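Local coordinates for protein nucleoporin nup120 (Schizosaccharomyces pombe, PDB 4GQ2) that serves as a structural component of the nuclear pore complex, where nucleoporins can also act as docking partners for transiently associated transport factors, at residues A[656-661]-A[722-727]; A[598-603]-A[727-732]; A[571-576]-A[647-652]; A[551-556]-A[686-691]. All blocks are in the same frame, centred on the assembly; numbering follows the deposited sequence.

Overall arrangement
All four contacts lie in the alpha-helical part of the chain, which is joined to a beta-propeller. Interactions 1 and 2 share helix 719-739 and meet at a salt bridge between Arg658 and Asp728; interactions 1 and 3 share helix 646-658, Arg656 there touching Tyr575. Interaction 4 brings in helix 672-703, whose Gln690 packs against Trp729 and Val732 of interaction 2. Burial alone does not set the chemistry. Buried interaction 2 rests on an indole face, while interaction 3, also buried, sets Gly574 against Asp649, with the Glu573 and Asp649 carboxylates meeting beside it. Interaction 1, partly buried, is a single polar bond, and interaction 4 is a surface contact of charged side chains.

Interaction 1: A[656-661]-A[722-727]; sequences RLRSFD and FLSLLE
Ser724 and Arg658 carry the contact between 722-727 and 656-661, whose nearest CA atoms, those of Arg658 and Leu725, are 10.7 Å apart. At that separation a long arginine suits one side and a small hydroxyl the other. Arg658 NH1 reaches Ser724 OG at 3.0 Å, but the N-H...O angle of 135° makes this a weak hydrogen bond. The serine oxygen lies at the guanidinium edge, near its plane. With CG set between the backbone N and the carbonyl carbon (chi1 64°) and a bend at chi3, the arginine carries its end to the other helix. Next along helix 719-739, Leu725 turns to Phe696 and Leu700 of helix 672-703, and Leu726 packs on helix 590-605, apolar side chains suited to these buried positions. The stronger claim on Arg658 NH1 is a salt bridge to Asp728, one turn beyond Ser724, and its NH2 donates to Phe803 O. The buried guanidinium thus links helix 646-658 to helix 719-739 and to the backbone of Phe803, within the helical domain of the Nup120 family.

Interaction 2: A[598-603]-A[727-732]; sequences YSLREL and EDWRLV
Within the all-helical region of Nup120, helices 590-605 and 719-739 pack through a tryptophan laid against a leucine, a CH-pi contact. Leu600 CB stands 3.6 Å from the centroid of the six-membered ring of Trp729, only 6° off the ring normal, and so sits squarely over the face. Leu600 CD1 extends the cover to the pyrrole part of the indole, approaching CE2 of Trp729 at 3.6 Å. A leucine suits this place because its CB and CD1 can lie flat on the pi face of the indole. Trp729 CG is anti to its own backbone N (chi1 -170°), which sends the indole across to the facing helix, where CZ3 comes within 3.5 Å of Arg601 N. The indole nitrogen is not left without a partner in this buried setting, since NE1 donates to Glu694. With Trp729 cut back to an alanine, a gap beside Leu600 is likely to open and Glu694 to lose its indole donor. On the same helix, Arg730, whose NH2 also pairs with Asp811, grips Glu727 side-on, both nitrogens meeting OE2; the NE bond is 2.8 Å long and nearly straight at 169°, in the guanidinium plane and on the syn lone pair.

Interaction 3: A[571-576]-A[647-652]; sequences LIEGYQ and MRDIDS
Gly574 meets Asp649 where segments 571-576 and 647-652, of helices 571-585 and 646-658 in the helical region, cross almost perpendicularly, at -84°, with their local axes 8.3 Å apart. The tight part is at the glycine: its CA is 4.8 Å from that of Asp649 and 4.1 Å from Asp649 CB. A CB on Gly574 would lie 3.5 Å from Asp649 O, and a larger side chain would probably be crowded there, so glycine suits the crossing. Contact is looser at Ile650, whose CG2 passes 4.4 Å from Gly574 O. Towards the more exposed side, Arg648 spreads outward, and Ser652 OG bonds back to Arg648 O. Beside the glycine lies a buried acid pair: Asp649 CG, anti to the carbonyl carbon (chi1 -57°), puts OD2 against Glu573, the carboxylate planes 63° apart, while Ser570 holds OD1. With Glu644 also near Glu573, and Arg648 merely a long charge partner of Asp649, one acid may hold a proton more tightly, for Glu573 OE1 is just 3.0 Å from Asp649 OD2.

Interaction 4: A[551-556]-A[686-691]; sequences SFDEEP and LKKFQV
The C-terminal part of helix 548-553 comes up against the side of helix 672-703, with the CA atoms of Asp553 and Lys688 6.3 Å apart. The two side chains cross at about a right angle. Asp553 CG lies anti to the backbone N (chi1 -163°), which brings the short side chain across the aliphatic stem of Lys688: CB touches Lys688 CD at 3.5 Å, and OD2 comes equally near Lys688 CE. A lysine suits this position because its methylenes can pack while its charged end stays near acids. Val691 CG1 borders the pair, 4.2 Å from Asp553 OD1. At the other end of the lysine, Glu554 OE1 stands 4.5 Å from Lys688 NZ, too far for a salt bridge, and its other oxygen, OE2, pairs with Lys6. Exchanging Asp553 for an alanine takes away the carboxylate, probably leaving Lys688 CE less covered and NZ with one fewer acid nearby. Held by carbon contacts and diffuse attraction, with Glu550 as a further weak partner of NZ, this surface contact is probably tolerant of small shifts, though its charge attraction is likely to weaken as salt rises.

Interaction 1: A[656-661]-A[722-727]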
loop_
_atom_site.group_PDB
_atom_site.type_symbol
_atom_site.label_atom_id
_atom_site.label_comp_id
_atom_site.label_asym_id
_atom_site.label_seq_id
_atom_site.Cartn_x
_atom_site.Cartn_y
_atom_site.Cartn_z
ATOM N N ARG A 656 11.306 -10.424 24.598
ATOM C CA ARG A 656 11.828 -11.403 23.635
ATOM C C ARG A 656 11.335 -11.143 22.215
ATOM O O ARG A 656 12.115 -11.205 21.265
ATOM C CB ARG A 656 11.449 -12.836 24.030
ATOM C CG ARG A 656 12.401 -13.509 24.999
ATOM C CD ARG A 656 12.790 -14.905 24.532
ATOM N NE ARG A 656 11.671 -15.846 24.532
ATOM C CZ ARG A 656 11.632 -16.971 23.819
ATOM N NH1 ARG A 656 12.649 -17.307 23.032
ATOM N NH2 ARG A 656 10.569 -17.761 23.885
ATOM N N LEU A 657 10.039 -10.860 22.084
ATOM C CA LEU A 657 9.389 -10.737 20.779
ATOM C C LEU A 657 9.912 -9.549 19.986
ATOM O O LEU A 657 10.083 -9.637 18.771
ATOM C CB LEU A 657 7.865 -10.658 20.934
ATOM C CG LEU A 657 7.165 -11.912 21.471
ATOM C CD1 LEU A 657 5.748 -11.610 21.936
ATOM C CD2 LEU A 657 7.165 -13.040 20.448
ATOM N N ARG A 658 10.195 -8.455 20.686
ATOM C CA ARG A 658 10.676 -7.227 20.053
ATOM C C ARG A 658 12.199 -7.136 20.005
ATOM O O ARG A 658 12.749 -6.164 19.478
ATOM C CB ARG A 658 10.098 -5.996 20.761
ATOM C CG ARG A 658 10.534 -5.836 22.209
ATOM C CD ARG A 658 9.676 -4.813 22.931
ATOM N NE ARG A 658 9.872 -3.483 22.376
ATOM C CZ ARG A 658 9.141 -2.420 22.687
ATOM N NH1 ARG A 658 8.149 -2.523 23.570
ATOM N NH2 ARG A 658 9.404 -1.252 22.110
ATOM N N SER A 659 12.871 -8.143 20.559
ATOM C CA SER A 659 14.335 -8.176 20.597
ATOM C C SER A 659 14.905 -8.554 19.245
ATOM O O SER A 659 14.592 -9.619 18.717
ATOM C CB SER A 659 14.824 -9.174 21.646
ATOM O OG SER A 659 14.618 -8.677 22.955
ATOM N N PHE A 660 15.735 -7.675 18.689
ATOM C CA PHE A 660 16.391 -7.931 17.404
ATOM C C PHE A 660 17.829 -7.435 17.373
ATOM O O PHE A 660 18.132 -6.343 17.870
ATOM C CB PHE A 660 15.604 -7.290 16.257
ATOM C CG PHE A 660 14.221 -7.841 16.100
ATOM C CD1 PHE A 660 14.018 -9.077 15.497
ATOM C CD2 PHE A 660 13.119 -7.136 16.577
ATOM C CE1 PHE A 660 12.739 -9.599 15.366
ATOM C CE2 PHE A 660 11.841 -7.647 16.444
ATOM C CZ PHE A 660 11.648 -8.881 15.837
ATOM N N ASP A 661 18.706 -8.247 16.782
ATOM C CA ASP A 661 20.068 -7.820 16.473
ATOM C C ASP A 661 20.083 -6.630 15.517
ATOM O O ASP A 661 19.079 -6.315 14.867
ATOM C CB ASP A 661 20.876 -8.972 15.865
ATOM C CG ASP A 661 21.942 -9.500 16.804
ATOM O OD1 ASP A 661 22.171 -8.883 17.865
ATOM O OD2 ASP A 661 22.564 -10.530 16.474
ATOM N N PHE A 722 1.629 -0.882 29.241
ATOM C CA PHE A 722 0.569 -0.478 28.327
ATOM C C PHE A 722 1.035 0.616 27.366
ATOM O O PHE A 722 0.847 0.496 26.152
ATOM C CB PHE A 722 -0.672 -0.029 29.108
ATOM C CG PHE A 722 -1.755 0.558 28.246
ATOM C CD1 PHE A 722 -2.298 -0.168 27.189
ATOM C CD2 PHE A 722 -2.240 1.836 28.495
ATOM C CE1 PHE A 722 -3.294 0.372 26.395
ATOM C CE2 PHE A 722 -3.240 2.382 27.704
ATOM C CZ PHE A 722 -3.766 1.648 26.653
ATOM N N LEU A 723 1.654 1.669 27.905
ATOM C CA LEU A 723 2.154 2.776 27.083
ATOM C C LEU A 723 3.158 2.308 26.038
ATOM O O LEU A 723 3.128 2.754 24.887
ATOM C CB LEU A 723 2.765 3.878 27.950
ATOM C CG LEU A 723 1.757 4.794 28.649
ATOM C CD1 LEU A 723 2.444 5.625 29.724
ATOM C CD2 LEU A 723 1.017 5.693 27.665
ATOM N N SER A 724 4.038 1.411 26.464
ATOM C CA SER A 724 5.029 0.772 25.613
ATOM C C SER A 724 4.371 -0.001 24.455
ATOM O O SER A 724 4.878 -0.010 23.343
ATOM C CB SER A 724 5.853 -0.200 26.470
ATOM O OG SER A 724 6.902 -0.766 25.719
ATOM N N LEU A 725 3.249 -0.656 24.740
ATOM C CA LEU A 725 2.516 -1.406 23.730
ATOM C C LEU A 725 1.813 -0.481 22.741
ATOM O O LEU A 725 1.794 -0.753 21.536
ATOM C CB LEU A 725 1.513 -2.354 24.381
ATOM C CG LEU A 725 2.129 -3.561 25.093
ATOM C CD1 LEU A 725 1.058 -4.222 25.937
ATOM C CD2 LEU A 725 2.723 -4.551 24.103
ATOM N N LEU A 726 1.263 0.617 23.255
ATOM C CA LEU A 726 0.608 1.616 22.427
ATOM C C LEU A 726 1.604 2.233 21.460
ATOM O O LEU A 726 1.262 2.560 20.318
ATOM C CB LEU A 726 -0.018 2.716 23.286
ATOM C CG LEU A 726 -1.420 2.526 23.862
ATOM C CD1 LEU A 726 -1.821 3.781 24.624
ATOM C CD2 LEU A 726 -2.438 2.218 22.770
ATOM N N GLU A 727 2.839 2.383 21.920
ATOM C CA GLU A 727 3.873 2.964 21.089
ATOM C C GLU A 727 4.290 1.990 19.994
ATOM O O GLU A 727 4.484 2.388 18.846
ATOM C CB GLU A 727 5.068 3.391 21.927
ATOM C CG GLU A 727 6.027 4.288 21.164
ATOM C CD GLU A 727 5.327 5.419 20.422
ATOM O OE1 GLU A 727 4.720 6.287 21.095
ATOM O OE2 GLU A 727 5.391 5.440 19.166
#

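Interaction 2: A[598-603]-A[727-732]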
loop_
_atom_site.group_PDB
_atom_site.type_symbol
_atom_site.label_atom_id
_atom_site.label_comp_id
_atom_site.label_asym_id
_atom_site.label_seq_id
_atom_site.Cartn_x
_atom_site.Cartn_y
_atom_site.Cartn_z
ATOM N N TYR A 598 -9.382 1.955 14.915
ATOM C CA TYR A 598 -9.760 3.362 14.853
ATOM C C TYR A 598 -9.679 4.033 16.230
ATOM O O TYR A 598 -9.218 5.157 16.336
ATOM C CB TYR A 598 -11.173 3.510 14.265
ATOM C CG TYR A 598 -11.702 4.925 14.334
ATOM C CD1 TYR A 598 -12.299 5.406 15.500
ATOM C CD2 TYR A 598 -11.589 5.794 13.238
ATOM C CE1 TYR A 598 -12.776 6.707 15.579
ATOM C CE2 TYR A 598 -12.068 7.096 13.307
ATOM C CZ TYR A 598 -12.661 7.544 14.475
ATOM O OH TYR A 598 -13.140 8.829 14.550
ATOM N N SER A 599 -10.137 3.344 17.277
ATOM C CA SER A 599 -9.968 3.817 18.653
ATOM C C SER A 599 -8.490 3.909 19.062
ATOM O O SER A 599 -8.093 4.868 19.731
ATOM C CB SER A 599 -10.688 2.897 19.636
ATOM O OG SER A 599 -12.075 2.913 19.421
ATOM N N LEU A 600 -7.686 2.917 18.671
ATOM C CA LEU A 600 -6.259 2.907 19.047
ATOM C C LEU A 600 -5.516 4.003 18.312
ATOM O O LEU A 600 -4.649 4.666 18.881
ATOM C CB LEU A 600 -5.597 1.538 18.793
ATOM C CG LEU A 600 -6.074 0.360 19.646
ATOM C CD1 LEU A 600 -5.504 -0.961 19.145
ATOM C CD2 LEU A 600 -5.707 0.579 21.109
ATOM N N ARG A 601 -5.885 4.198 17.051
ATOM C CA ARG A 601 -5.368 5.294 16.235
ATOM C C ARG A 601 -5.644 6.617 16.940
ATOM O O ARG A 601 -4.750 7.445 17.102
ATOM C CB ARG A 601 -6.069 5.274 14.880
ATOM C CG ARG A 601 -5.287 5.829 13.707
ATOM C CD ARG A 601 -6.102 5.658 12.435
ATOM N NE ARG A 601 -6.393 4.247 12.171
ATOM C CZ ARG A 601 -7.576 3.771 11.786
ATOM N NH1 ARG A 601 -8.609 4.582 11.627
ATOM N NH2 ARG A 601 -7.732 2.470 11.576
ATOM N N GLU A 602 -6.888 6.785 17.383
ATOM C CA GLU A 602 -7.332 7.989 18.072
ATOM C C GLU A 602 -6.521 8.163 19.356
ATOM O O GLU A 602 -6.044 9.257 19.670
ATOM C CB GLU A 602 -8.821 7.857 18.381
ATOM C CG GLU A 602 -9.605 9.151 18.438
ATOM C CD GLU A 602 -11.108 8.912 18.475
ATOM O OE1 GLU A 602 -11.837 9.554 17.683
ATOM O OE2 GLU A 602 -11.564 8.076 19.286
ATOM N N LEU A 603 -6.324 7.061 20.063
ATOM C CA LEU A 603 -5.566 7.049 21.307
ATOM C C LEU A 603 -4.114 7.507 21.126
ATOM O O LEU A 603 -3.593 8.245 21.959
ATOM C CB LEU A 603 -5.597 5.643 21.906
ATOM C CG LEU A 603 -5.909 5.484 23.389
ATOM C CD1 LEU A 603 -7.374 5.805 23.647
ATOM C CD2 LEU A 603 -5.591 4.066 23.839
ATOM N N GLU A 727 2.839 2.383 21.920
ATOM C CA GLU A 727 3.873 2.964 21.089
ATOM C C GLU A 727 4.290 1.990 19.994
ATOM O O GLU A 727 4.484 2.388 18.846
ATOM C CB GLU A 727 5.068 3.391 21.927
ATOM C CG GLU A 727 6.027 4.288 21.164
ATOM C CD GLU A 727 5.327 5.419 20.422
ATOM O OE1 GLU A 727 4.720 6.287 21.095
ATOM O OE2 GLU A 727 5.391 5.440 19.166
ATOM N N ASP A 728 4.423 0.716 20.359
ATOM C CA ASP A 728 4.656 -0.347 19.399
ATOM C C ASP A 728 3.522 -0.380 18.359
ATOM O O ASP A 728 3.769 -0.349 17.146
ATOM C CB ASP A 728 4.737 -1.690 20.133
ATOM C CG ASP A 728 6.059 -1.887 20.861
ATOM O OD1 ASP A 728 6.985 -1.069 20.685
ATOM O OD2 ASP A 728 6.175 -2.882 21.606
ATOM N N TRP A 729 2.281 -0.427 18.849
ATOM C CA TRP A 729 1.108 -0.446 17.986
ATOM C C TRP A 729 1.176 0.656 16.985
ATOM O O TRP A 729 0.946 0.428 15.798
ATOM C CB TRP A 729 -0.187 -0.345 18.786
ATOM C CG TRP A 729 -1.383 -0.601 17.913
ATOM C CD1 TRP A 729 -1.978 -1.828 17.626
ATOM C CD2 TRP A 729 -2.149 0.390 17.137
ATOM N NE1 TRP A 729 -3.038 -1.671 16.755
ATOM C CE2 TRP A 729 -3.193 -0.366 16.418
ATOM C CE3 TRP A 729 -2.070 1.775 16.960
ATOM C CZ2 TRP A 729 -4.110 0.259 15.570
ATOM C CZ3 TRP A 729 -3.004 2.394 16.109
ATOM C CH2 TRP A 729 -3.997 1.650 15.432
ATOM N N ARG A 730 1.509 1.857 17.455
ATOM C CA ARG A 730 1.565 3.036 16.602
ATOM C C ARG A 730 2.514 2.836 15.439
ATOM O O ARG A 730 2.126 3.019 14.295
ATOM C CB ARG A 730 1.981 4.276 17.398
ATOM C CG ARG A 730 1.981 5.542 16.565
ATOM C CD ARG A 730 2.266 6.768 17.414
ATOM N NE ARG A 730 3.697 6.966 17.515
ATOM C CZ ARG A 730 4.392 7.901 16.883
ATOM N NH1 ARG A 730 3.803 8.795 16.106
ATOM N NH2 ARG A 730 5.696 7.941 17.061
ATOM N N LEU A 731 3.754 2.455 15.740
ATOM C CA LEU A 731 4.794 2.366 14.725
ATOM C C LEU A 731 4.503 1.252 13.752
ATOM O O LEU A 731 4.686 1.406 12.547
ATOM C CB LEU A 731 6.169 2.172 15.365
ATOM C CG LEU A 731 6.676 3.357 16.196
ATOM C CD1 LEU A 731 8.143 3.167 16.538
ATOM C CD2 LEU A 731 6.481 4.671 15.450
ATOM N N VAL A 732 4.025 0.138 14.287
ATOM C CA VAL A 732 3.645 -1.004 13.473
ATOM C C VAL A 732 2.478 -0.665 12.529
ATOM O O VAL A 732 2.568 -0.903 11.322
ATOM C CB VAL A 732 3.363 -2.234 14.368
ATOM C CG1 VAL A 732 2.615 -3.311 13.606
ATOM C CG2 VAL A 732 4.679 -2.782 14.925
#

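Interaction 3: A[571-576]-A[647-652]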
loop_
_atom_site.group_PDB
_atom_site.type_symbol
_atom_site.label_atom_id
_atom_site.label_comp_id
_atom_site.label_asym_id
_atom_site.label_seq_id
_atom_site.Cartn_x
_atom_site.Cartn_y
_atom_site.Cartn_z
ATOM N N LEU A 571 9.179 -19.027 31.677
ATOM C CA LEU A 571 9.193 -19.320 30.246
ATOM C C LEU A 571 7.854 -19.893 29.792
ATOM O O LEU A 571 7.203 -19.329 28.907
ATOM C CB LEU A 571 10.348 -20.271 29.889
ATOM C CG LEU A 571 11.809 -19.780 29.847
ATOM C CD1 LEU A 571 12.016 -18.675 28.814
ATOM C CD2 LEU A 571 12.332 -19.351 31.216
ATOM N N ILE A 572 7.445 -20.995 30.425
ATOM C CA ILE A 572 6.168 -21.660 30.140
ATOM C C ILE A 572 4.988 -20.734 30.450
ATOM O O ILE A 572 4.075 -20.583 29.635
ATOM C CB ILE A 572 6.033 -22.995 30.920
ATOM C CG1 ILE A 572 7.085 -24.009 30.441
ATOM C CG2 ILE A 572 4.627 -23.574 30.786
ATOM C CD1 ILE A 572 7.300 -25.190 31.368
ATOM N N GLU A 573 5.026 -20.103 31.620
ATOM C CA GLU A 573 3.935 -19.243 32.065
ATOM C C GLU A 573 3.700 -18.041 31.157
ATOM O O GLU A 573 2.556 -17.635 30.955
ATOM C CB GLU A 573 4.164 -18.789 33.501
ATOM C CG GLU A 573 3.929 -19.888 34.519
ATOM C CD GLU A 573 3.842 -19.370 35.940
ATOM O OE1 GLU A 573 3.724 -18.138 36.139
ATOM O OE2 GLU A 573 3.885 -20.210 36.860
ATOM N N GLY A 574 4.783 -17.479 30.621
ATOM C CA GLY A 574 4.703 -16.387 29.651
ATOM C C GLY A 574 3.977 -16.820 28.391
ATOM O O GLY A 574 3.096 -16.107 27.890
ATOM N N TYR A 575 4.347 -17.993 27.885
ATOM C CA TYR A 575 3.674 -18.605 26.741
ATOM C C TYR A 575 2.173 -18.730 26.987
ATOM O O TYR A 575 1.363 -18.366 26.128
ATOM C CB TYR A 575 4.269 -19.983 26.457
ATOM C CG TYR A 575 5.530 -19.968 25.625
ATOM C CD1 TYR A 575 6.394 -18.873 25.641
ATOM C CD2 TYR A 575 5.873 -21.064 24.836
ATOM C CE1 TYR A 575 7.553 -18.865 24.887
ATOM C CE2 TYR A 575 7.030 -21.063 24.074
ATOM C CZ TYR A 575 7.865 -19.962 24.102
ATOM O OH TYR A 575 9.013 -19.958 23.346
ATOM N N GLN A 576 1.817 -19.232 28.169
ATOM C CA GLN A 576 0.418 -19.411 28.554
ATOM C C GLN A 576 -0.387 -18.117 28.487
ATOM O O GLN A 576 -1.517 -18.122 27.992
ATOM C CB GLN A 576 0.320 -20.032 29.942
ATOM C CG GLN A 576 0.820 -21.468 29.988
ATOM C CD GLN A 576 0.789 -22.079 31.378
ATOM O OE1 GLN A 576 0.824 -21.378 32.396
ATOM N NE2 GLN A 576 0.723 -23.401 31.426
ATOM N N MET A 647 2.719 -10.443 35.359
ATOM C CA MET A 647 3.170 -9.208 34.723
ATOM C C MET A 647 4.632 -9.283 34.300
ATOM O O MET A 647 4.972 -8.900 33.174
ATOM C CB MET A 647 2.915 -7.979 35.602
ATOM C CG MET A 647 3.342 -6.678 34.930
ATOM S SD MET A 647 2.533 -5.196 35.555
ATOM C CE MET A 647 3.629 -4.725 36.893
ATOM N N ARG A 648 5.485 -9.791 35.191
ATOM C CA ARG A 648 6.906 -9.962 34.888
ATOM C C ARG A 648 7.070 -10.914 33.706
ATOM O O ARG A 648 7.874 -10.662 32.813
ATOM C CB ARG A 648 7.648 -10.507 36.110
ATOM C CG ARG A 648 9.165 -10.587 35.969
ATOM C CD ARG A 648 9.684 -11.943 36.435
ATOM N NE ARG A 648 9.274 -12.273 37.804
ATOM C CZ ARG A 648 9.176 -13.509 38.292
ATOM N NH1 ARG A 648 9.447 -14.561 37.528
ATOM N NH2 ARG A 648 8.795 -13.698 39.550
ATOM N N ASP A 649 6.283 -11.990 33.708
ATOM C CA ASP A 649 6.350 -13.031 32.683
ATOM C C ASP A 649 6.071 -12.487 31.284
ATOM O O ASP A 649 6.886 -12.675 30.376
ATOM C CB ASP A 649 5.387 -14.183 33.006
ATOM C CG ASP A 649 5.639 -14.804 34.377
ATOM O OD1 ASP A 649 6.646 -14.453 35.028
ATOM O OD2 ASP A 649 4.819 -15.646 34.808
ATOM N N ILE A 650 4.937 -11.807 31.104
ATOM C CA ILE A 650 4.647 -11.206 29.795
ATOM C C ILE A 650 5.575 -10.066 29.445
ATOM O O ILE A 650 5.926 -9.901 28.282
ATOM C CB ILE A 650 3.184 -10.764 29.589
ATOM C CG1 ILE A 650 2.548 -10.305 30.901
ATOM C CG2 ILE A 650 2.416 -11.887 28.908
ATOM C CD1 ILE A 650 1.151 -9.744 30.756
ATOM N N ASP A 651 5.981 -9.300 30.453
ATOM C CA ASP A 651 7.000 -8.271 30.276
ATOM C C ASP A 651 8.239 -8.863 29.605
ATOM O O ASP A 651 8.738 -8.305 28.630
ATOM C CB ASP A 651 7.361 -7.638 31.624
ATOM C CG ASP A 651 7.815 -6.198 31.496
ATOM O OD1 ASP A 651 8.817 -5.942 30.798
ATOM O OD2 ASP A 651 7.175 -5.320 32.111
ATOM N N SER A 652 8.707 -10.003 30.113
ATOM C CA SER A 652 9.874 -10.697 29.558
ATOM C C SER A 652 9.616 -11.262 28.165
ATOM O O SER A 652 10.467 -11.143 27.276
ATOM C CB SER A 652 10.337 -11.822 30.492
ATOM O OG SER A 652 10.793 -11.295 31.724
#

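Interaction 4: A[551-556]-A[686-691]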
loop_
_atom_site.group_PDB
_atom_site.type_symbol
_atom_site.label_atom_id
_atom_site.label_comp_id
_atom_site.label_asym_id
_atom_site.label_seq_id
_atom_site.Cartn_x
_atom_site.Cartn_y
_atom_site.Cartn_z
ATOM N N SER A 551 6.133 -17.925 14.846
ATOM C CA SER A 551 5.856 -19.089 15.713
ATOM C C SER A 551 4.714 -18.838 16.709
ATOM O O SER A 551 3.866 -19.703 16.924
ATOM C CB SER A 551 7.111 -19.497 16.493
ATOM O OG SER A 551 8.255 -19.545 15.659
ATOM N N PHE A 552 4.694 -17.649 17.303
ATOM C CA PHE A 552 3.670 -17.292 18.288
ATOM C C PHE A 552 2.304 -16.965 17.684
ATOM O O PHE A 552 1.300 -16.948 18.396
ATOM C CB PHE A 552 4.148 -16.139 19.173
ATOM C CG PHE A 552 5.137 -16.556 20.219
ATOM C CD1 PHE A 552 6.497 -16.543 19.951
ATOM C CD2 PHE A 552 4.707 -16.973 21.472
ATOM C CE1 PHE A 552 7.412 -16.930 20.910
ATOM C CE2 PHE A 552 5.618 -17.362 22.439
ATOM C CZ PHE A 552 6.974 -17.338 22.155
ATOM N N ASP A 553 2.269 -16.700 16.380
ATOM C CA ASP A 553 1.020 -16.393 15.687
ATOM C C ASP A 553 0.279 -17.676 15.324
ATOM O O ASP A 553 -0.876 -17.856 15.706
ATOM C CB ASP A 553 1.290 -15.563 14.429
ATOM C CG ASP A 553 0.044 -14.877 13.894
ATOM O OD1 ASP A 553 -0.465 -13.957 14.572
ATOM O OD2 ASP A 553 -0.409 -15.241 12.783
ATOM N N GLU A 554 0.952 -18.561 14.590
ATOM C CA GLU A 554 0.355 -19.826 14.160
ATOM C C GLU A 554 0.385 -20.883 15.267
ATOM O O GLU A 554 1.397 -21.058 15.952
ATOM C CB GLU A 554 0.995 -20.337 12.860
ATOM C CG GLU A 554 2.508 -20.219 12.797
ATOM C CD GLU A 554 3.009 -19.827 11.417
ATOM O OE1 GLU A 554 2.800 -18.661 11.002
ATOM O OE2 GLU A 554 3.627 -20.685 10.752
ATOM N N GLU A 555 -0.744 -21.578 15.409
ATOM C CA GLU A 555 -1.041 -22.487 16.531
ATOM C C GLU A 555 -0.036 -23.649 16.705
ATOM O O GLU A 555 0.892 -23.789 15.904
ATOM C CB GLU A 555 -2.468 -23.048 16.364
ATOM C CG GLU A 555 -3.509 -22.062 15.837
ATOM C CD GLU A 555 -3.969 -21.045 16.870
ATOM O OE1 GLU A 555 -4.204 -21.427 18.037
ATOM O OE2 GLU A 555 -4.115 -19.857 16.508
ATOM N N PRO A 556 -0.197 -24.475 17.765
ATOM C CA PRO A 556 -1.011 -24.361 18.979
ATOM C C PRO A 556 -0.147 -24.245 20.235
ATOM O O PRO A 556 1.081 -24.386 20.154
ATOM C CB PRO A 556 -1.770 -25.687 18.998
ATOM C CG PRO A 556 -0.874 -26.655 18.281
ATOM C CD PRO A 556 0.187 -25.879 17.538
ATOM N N LEU A 686 4.880 -7.529 10.237
ATOM C CA LEU A 686 4.158 -6.447 10.917
ATOM C C LEU A 686 2.696 -6.752 11.223
ATOM O O LEU A 686 2.174 -6.267 12.217
ATOM C CB LEU A 686 4.277 -5.131 10.147
ATOM C CG LEU A 686 5.674 -4.502 10.058
ATOM C CD1 LEU A 686 5.666 -3.375 9.057
ATOM C CD2 LEU A 686 6.181 -3.998 11.396
ATOM N N LYS A 687 2.087 -7.575 10.419
ATOM C CA LYS A 687 0.738 -7.964 10.656
ATOM C C LYS A 687 0.611 -8.851 11.853
ATOM O O LYS A 687 -0.299 -8.748 12.592
ATOM C CB LYS A 687 0.191 -8.690 9.465
ATOM C CG LYS A 687 -0.519 -7.819 8.490
ATOM C CD LYS A 687 -0.622 -8.545 7.186
ATOM C CE LYS A 687 -1.739 -7.995 6.355
ATOM N NZ LYS A 687 -1.338 -7.941 4.939
ATOM N N LYS A 688 1.547 -9.743 12.017
ATOM C CA LYS A 688 1.602 -10.617 13.184
ATOM C C LYS A 688 1.964 -9.820 14.437
ATOM O O LYS A 688 1.367 -10.011 15.487
ATOM C CB LYS A 688 2.538 -11.801 12.943
ATOM C CG LYS A 688 2.183 -12.578 11.682
ATOM C CD LYS A 688 2.791 -13.971 11.658
ATOM C CE LYS A 688 2.255 -14.801 10.498
ATOM N NZ LYS A 688 2.976 -14.481 9.233
ATOM N N PHE A 689 2.899 -8.884 14.314
ATOM C CA PHE A 689 3.177 -7.972 15.424
ATOM C C PHE A 689 1.938 -7.200 15.900
ATOM O O PHE A 689 1.640 -7.189 17.096
ATOM C CB PHE A 689 4.346 -7.027 15.104
ATOM C CG PHE A 689 5.681 -7.556 15.546
ATOM C CD1 PHE A 689 5.940 -7.781 16.893
ATOM C CD2 PHE A 689 6.678 -7.830 14.622
ATOM C CE1 PHE A 689 7.168 -8.277 17.307
ATOM C CE2 PHE A 689 7.911 -8.317 15.031
ATOM C CZ PHE A 689 8.158 -8.540 16.375
ATOM N N GLN A 690 1.220 -6.574 14.965
ATOM C CA GLN A 690 0.002 -5.802 15.277
ATOM C C GLN A 690 -1.058 -6.620 16.022
ATOM O O GLN A 690 -1.579 -6.188 17.050
ATOM C CB GLN A 690 -0.600 -5.198 14.003
ATOM C CG GLN A 690 -1.908 -4.450 14.234
ATOM C CD GLN A 690 -2.508 -3.876 12.961
ATOM O OE1 GLN A 690 -2.713 -2.666 12.850
ATOM N NE2 GLN A 690 -2.769 -4.731 11.996
ATOM N N VAL A 691 -1.383 -7.791 15.490
ATOM C CA VAL A 691 -2.320 -8.708 16.145
ATOM C C VAL A 691 -1.808 -9.115 17.541
ATOM O O VAL A 691 -2.581 -9.154 18.507
ATOM C CB VAL A 691 -2.596 -9.933 15.232
ATOM C CG1 VAL A 691 -3.255 -11.087 15.985
ATOM C CG2 VAL A 691 -3.426 -9.508 14.017
#